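Local coordinates for DNA mismatch repair protein MutS (Thermus aquaticus, PDB 1EWQ), which recognises mismatched base pairs in DNA to start mismatch repair and has a weak ATPase activity, at residues R242-E254 with Q289-P301. Sequence-based numbering, arbitrary orientation.
Sequences RFYDPGAFMRLPE and QSWLRHPLLDRGP. With EDO (1,2-ethanediol), chain G.
Phe-249 and His-294 belong to an aromatic cluster with Tyr-244, in which the histidine touches both other rings. Here the linker leaving strand 242-243, outermost in this chain of the mixed sheet that also holds strand 154-160, packs against the loop between helices 282-293 and 299-314. His-294 turns the edge of its ring toward the Phe-249 face, offset, with the planes at 63°, and its CB lies over that same ring, 4.2 Å from the centroid, as a CH-pi contact. With CG anti to its own carbonyl carbon (chi1 -54°), the Phe-249 ring runs beside Leu-296, whose CD2 comes to its edge 4.1 Å from CE2. Without the Phe-249 ring, an alanine here is likely to leave the His-294 CB without its aromatic partner and open a gap beside Leu-296 CD2.

The apolar packing continues along Pro-295. Selenomethionine Met-250 crosses it at about a right angle, CB to Pro-295 CB 3.7 Å, and Leu-252 CD1 meets Pro-295 CD tip to tip at 3.6 Å. Leu-297 CD1 lies against the backbone, 3.4 Å from the carbonyl Ala-248 O.

One direct hydrogen bond and one water join the two backbones. Met-250 N donates to Pro-295 O at 2.8 Å, nearly straight at 177°, while Met-250 O takes Arg-172 NH2 from helix 163-173. Nearby, the water donates to Ala-248 O and Asp-298 OD2 and accepts from Leu-297 N at 2.7 Å.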
# COMPACT_ATOMS: atom_id res chain seq x y z
N ARG C 242 -2.30 24.02 28.00
CA ARG C 242 -3.39 23.48 28.79
C ARG C 242 -3.04 22.19 29.50
O ARG C 242 -2.77 21.16 28.87
CB ARG C 242 -4.62 23.24 27.92
CG ARG C 242 -5.35 24.49 27.52
CD ARG C 242 -6.84 24.19 27.43
NE ARG C 242 -7.10 23.16 26.44
CZ ARG C 242 -7.85 22.08 26.66
NH1 ARG C 242 -8.41 21.87 27.84
NH2 ARG C 242 -8.03 21.21 25.67
N PHE C 243 -3.02 22.26 30.82
CA PHE C 243 -2.77 21.10 31.66
C PHE C 243 -4.19 20.63 31.96
O PHE C 243 -4.84 21.16 32.86
CB PHE C 243 -2.05 21.54 32.94
CG PHE C 243 -1.73 20.42 33.88
CD1 PHE C 243 -1.27 20.70 35.17
CD2 PHE C 243 -1.90 19.09 33.51
CE1 PHE C 243 -0.98 19.67 36.06
CE2 PHE C 243 -1.61 18.06 34.39
CZ PHE C 243 -1.15 18.35 35.67
N TYR C 244 -4.68 19.66 31.19
CA TYR C 244 -6.05 19.18 31.37
C TYR C 244 -6.19 17.90 32.20
O TYR C 244 -5.20 17.33 32.65
CB TYR C 244 -6.72 19.00 30.00
CG TYR C 244 -6.15 17.88 29.15
CD1 TYR C 244 -6.75 16.62 29.15
CD2 TYR C 244 -5.01 18.07 28.36
CE1 TYR C 244 -6.23 15.58 28.38
CE2 TYR C 244 -4.48 17.03 27.59
CZ TYR C 244 -5.10 15.79 27.61
OH TYR C 244 -4.61 14.76 26.86
N ASP C 245 -7.43 17.49 32.40
CA ASP C 245 -7.74 16.29 33.16
C ASP C 245 -8.67 15.37 32.38
O ASP C 245 -9.84 15.68 32.20
CB ASP C 245 -8.39 16.67 34.49
CG ASP C 245 -8.74 15.46 35.33
OD1 ASP C 245 -8.39 14.31 34.94
OD2 ASP C 245 -9.36 15.66 36.39
N PRO C 246 -8.15 14.23 31.90
CA PRO C 246 -8.97 13.28 31.13
C PRO C 246 -10.10 12.72 31.98
O PRO C 246 -11.14 12.30 31.46
CB PRO C 246 -7.96 12.22 30.70
CG PRO C 246 -6.93 12.26 31.80
CD PRO C 246 -6.77 13.74 32.03
N GLY C 247 -9.90 12.74 33.29
CA GLY C 247 -10.92 12.23 34.20
C GLY C 247 -12.16 13.11 34.20
O GLY C 247 -13.21 12.72 34.71
N ALA C 248 -12.05 14.31 33.63
CA ALA C 248 -13.17 15.24 33.59
C ALA C 248 -14.06 15.02 32.37
O ALA C 248 -15.04 15.72 32.18
CB ALA C 248 -12.65 16.68 33.62
N PHE C 249 -13.70 14.04 31.54
CA PHE C 249 -14.48 13.74 30.35
C PHE C 249 -14.82 12.26 30.29
O PHE C 249 -14.38 11.48 31.12
CB PHE C 249 -13.69 14.12 29.08
CG PHE C 249 -13.21 15.54 29.07
CD1 PHE C 249 -11.93 15.86 29.52
CD2 PHE C 249 -14.04 16.56 28.60
CE1 PHE C 249 -11.48 17.18 29.52
CE2 PHE C 249 -13.60 17.87 28.60
CZ PHE C 249 -12.32 18.19 29.05
N MSE C 250 -15.62 11.88 29.30
CA MSE C 250 -15.97 10.48 29.15
C MSE C 250 -14.73 9.70 28.71
O MSE C 250 -14.02 10.11 27.79
CB MSE C 250 -17.06 10.29 28.10
CG MSE C 250 -17.42 8.83 27.89
SE MSE C 250 -18.40 8.52 26.26
CE MSE C 250 -20.14 8.99 26.86
N ARG C 251 -14.49 8.57 29.37
CA ARG C 251 -13.36 7.72 29.03
C ARG C 251 -13.69 6.91 27.77
O ARG C 251 -14.76 6.29 27.68
CB ARG C 251 -13.08 6.75 30.18
CG ARG C 251 -12.74 7.40 31.52
CD ARG C 251 -11.32 7.93 31.49
NE ARG C 251 -10.86 8.38 32.80
CZ ARG C 251 -9.59 8.61 33.10
NH1 ARG C 251 -8.63 8.44 32.19
NH2 ARG C 251 -9.27 9.01 34.32
N LEU C 252 -12.77 6.91 26.81
CA LEU C 252 -12.92 6.15 25.57
C LEU C 252 -11.64 5.37 25.26
O LEU C 252 -10.81 5.79 24.45
CB LEU C 252 -13.24 7.08 24.39
CG LEU C 252 -14.60 7.78 24.39
CD1 LEU C 252 -14.66 8.75 23.22
CD2 LEU C 252 -15.72 6.76 24.30
N PRO C 253 -11.45 4.22 25.93
CA PRO C 253 -10.26 3.40 25.71
C PRO C 253 -10.05 3.11 24.23
O PRO C 253 -10.98 3.19 23.43
CB PRO C 253 -10.57 2.12 26.50
CG PRO C 253 -11.40 2.62 27.63
CD PRO C 253 -12.32 3.62 26.95
N GLU C 254 -8.81 2.77 23.87
CA GLU C 254 -8.50 2.44 22.48
C GLU C 254 -9.38 1.29 21.99
O GLU C 254 -9.89 1.32 20.87
CB GLU C 254 -7.03 2.04 22.34
CG GLU C 254 -6.63 1.69 20.91
CD GLU C 254 -5.17 1.28 20.78
OE1 GLU C 254 -4.32 1.87 21.49
OE2 GLU C 254 -4.87 0.39 19.95
N GLN C 289 -13.98 16.81 15.89
CA GLN C 289 -13.18 15.66 16.25
C GLN C 289 -12.74 15.77 17.71
O GLN C 289 -12.68 14.77 18.42
CB GLN C 289 -11.95 15.55 15.34
CG GLN C 289 -11.10 14.34 15.67
CD GLN C 289 -10.18 13.93 14.55
OE1 GLN C 289 -9.47 14.76 13.98
NE2 GLN C 289 -10.16 12.63 14.24
N SER C 290 -12.46 16.99 18.14
CA SER C 290 -12.03 17.24 19.51
C SER C 290 -13.14 16.88 20.50
O SER C 290 -12.88 16.34 21.58
CB SER C 290 -11.65 18.70 19.67
OG SER C 290 -11.09 18.92 20.95
N TRP C 291 -14.38 17.18 20.11
CA TRP C 291 -15.55 16.90 20.93
C TRP C 291 -15.77 15.39 21.01
O TRP C 291 -16.08 14.86 22.06
CB TRP C 291 -16.80 17.59 20.37
CG TRP C 291 -16.83 19.09 20.58
CD1 TRP C 291 -15.83 19.86 21.12
CD2 TRP C 291 -17.90 19.99 20.27
NE1 TRP C 291 -16.22 21.18 21.16
CE2 TRP C 291 -17.48 21.29 20.64
CE3 TRP C 291 -19.18 19.81 19.71
CZ2 TRP C 291 -18.30 22.41 20.47
CZ3 TRP C 291 -19.99 20.94 19.55
CH2 TRP C 291 -19.55 22.22 19.93
N LEU C 292 -15.62 14.71 19.88
CA LEU C 292 -15.77 13.26 19.86
C LEU C 292 -14.65 12.59 20.67
O LEU C 292 -14.87 11.58 21.33
CB LEU C 292 -15.76 12.73 18.42
CG LEU C 292 -17.07 12.84 17.63
CD1 LEU C 292 -16.81 12.51 16.17
CD2 LEU C 292 -18.12 11.89 18.21
N ARG C 293 -13.44 13.16 20.61
CA ARG C 293 -12.30 12.59 21.34
C ARG C 293 -12.59 12.58 22.86
O ARG C 293 -12.25 11.63 23.56
CB ARG C 293 -11.02 13.41 21.08
CG ARG C 293 -9.75 12.59 21.02
CD ARG C 293 -8.48 13.41 21.31
NE ARG C 293 -8.38 14.65 20.54
CZ ARG C 293 -8.42 14.72 19.22
NH1 ARG C 293 -8.57 13.61 18.51
NH2 ARG C 293 -8.28 15.89 18.61
N HIS C 294 -13.20 13.65 23.35
CA HIS C 294 -13.52 13.79 24.77
C HIS C 294 -14.96 14.23 25.01
O HIS C 294 -15.23 15.43 25.18
CB HIS C 294 -12.59 14.81 25.42
CG HIS C 294 -11.15 14.40 25.41
ND1 HIS C 294 -10.59 13.63 26.41
CD2 HIS C 294 -10.17 14.62 24.51
CE1 HIS C 294 -9.32 13.40 26.13
NE2 HIS C 294 -9.04 13.98 24.98
N PRO C 295 -15.92 13.29 25.02
CA PRO C 295 -17.32 13.64 25.26
C PRO C 295 -17.42 14.23 26.66
O PRO C 295 -16.67 13.84 27.56
CB PRO C 295 -18.06 12.30 25.15
CG PRO C 295 -17.16 11.48 24.23
CD PRO C 295 -15.77 11.85 24.70
N LEU C 296 -18.36 15.16 26.86
CA LEU C 296 -18.55 15.82 28.15
C LEU C 296 -19.33 14.99 29.18
O LEU C 296 -20.04 14.05 28.84
CB LEU C 296 -19.27 17.16 27.94
CG LEU C 296 -18.78 18.10 26.84
CD1 LEU C 296 -19.65 19.35 26.82
CD2 LEU C 296 -17.31 18.47 27.06
N LEU C 297 -19.19 15.36 30.45
CA LEU C 297 -19.88 14.69 31.55
C LEU C 297 -20.88 15.67 32.18
O LEU C 297 -21.66 15.30 33.05
CB LEU C 297 -18.89 14.26 32.63
CG LEU C 297 -17.73 13.33 32.27
CD1 LEU C 297 -16.83 13.13 33.50
CD2 LEU C 297 -18.29 12.01 31.79
N ASP C 298 -20.85 16.92 31.73
CA ASP C 298 -21.70 17.96 32.29
C ASP C 298 -22.95 18.28 31.49
O ASP C 298 -22.89 18.73 30.35
CB ASP C 298 -20.86 19.22 32.48
CG ASP C 298 -19.54 18.92 33.17
OD1 ASP C 298 -19.57 18.49 34.35
OD2 ASP C 298 -18.47 19.11 32.54
N ARG C 299 -24.09 18.06 32.14
CA ARG C 299 -25.40 18.29 31.54
C ARG C 299 -25.58 19.70 30.99
O ARG C 299 -25.99 19.88 29.84
CB ARG C 299 -26.47 18.02 32.60
CG ARG C 299 -27.89 17.87 32.09
CD ARG C 299 -28.79 17.65 33.29
NE ARG C 299 -30.10 17.09 32.95
CZ ARG C 299 -31.04 17.75 32.30
NH1 ARG C 299 -30.83 19.00 31.92
NH2 ARG C 299 -32.21 17.15 32.05
N GLY C 300 -25.26 20.70 31.81
CA GLY C 300 -25.40 22.09 31.42
C GLY C 300 -24.78 22.44 30.09
O GLY C 300 -25.48 22.90 29.19
N PRO C 301 -23.45 22.26 29.94
CA PRO C 301 -22.86 22.60 28.64
C PRO C 301 -23.42 21.75 27.50
O PRO C 301 -23.52 22.22 26.36
CB PRO C 301 -21.36 22.40 28.88
CG PRO C 301 -21.27 21.55 30.11
CD PRO C 301 -22.42 22.01 30.95
C1 EDO G . -9.96 7.13 28.20
O1 EDO G . -9.44 6.16 29.14
C2 EDO G . -8.89 7.55 27.23
O2 EDO G . -9.41 7.51 25.91
O HOH W 1 -17.26 17.15 30.96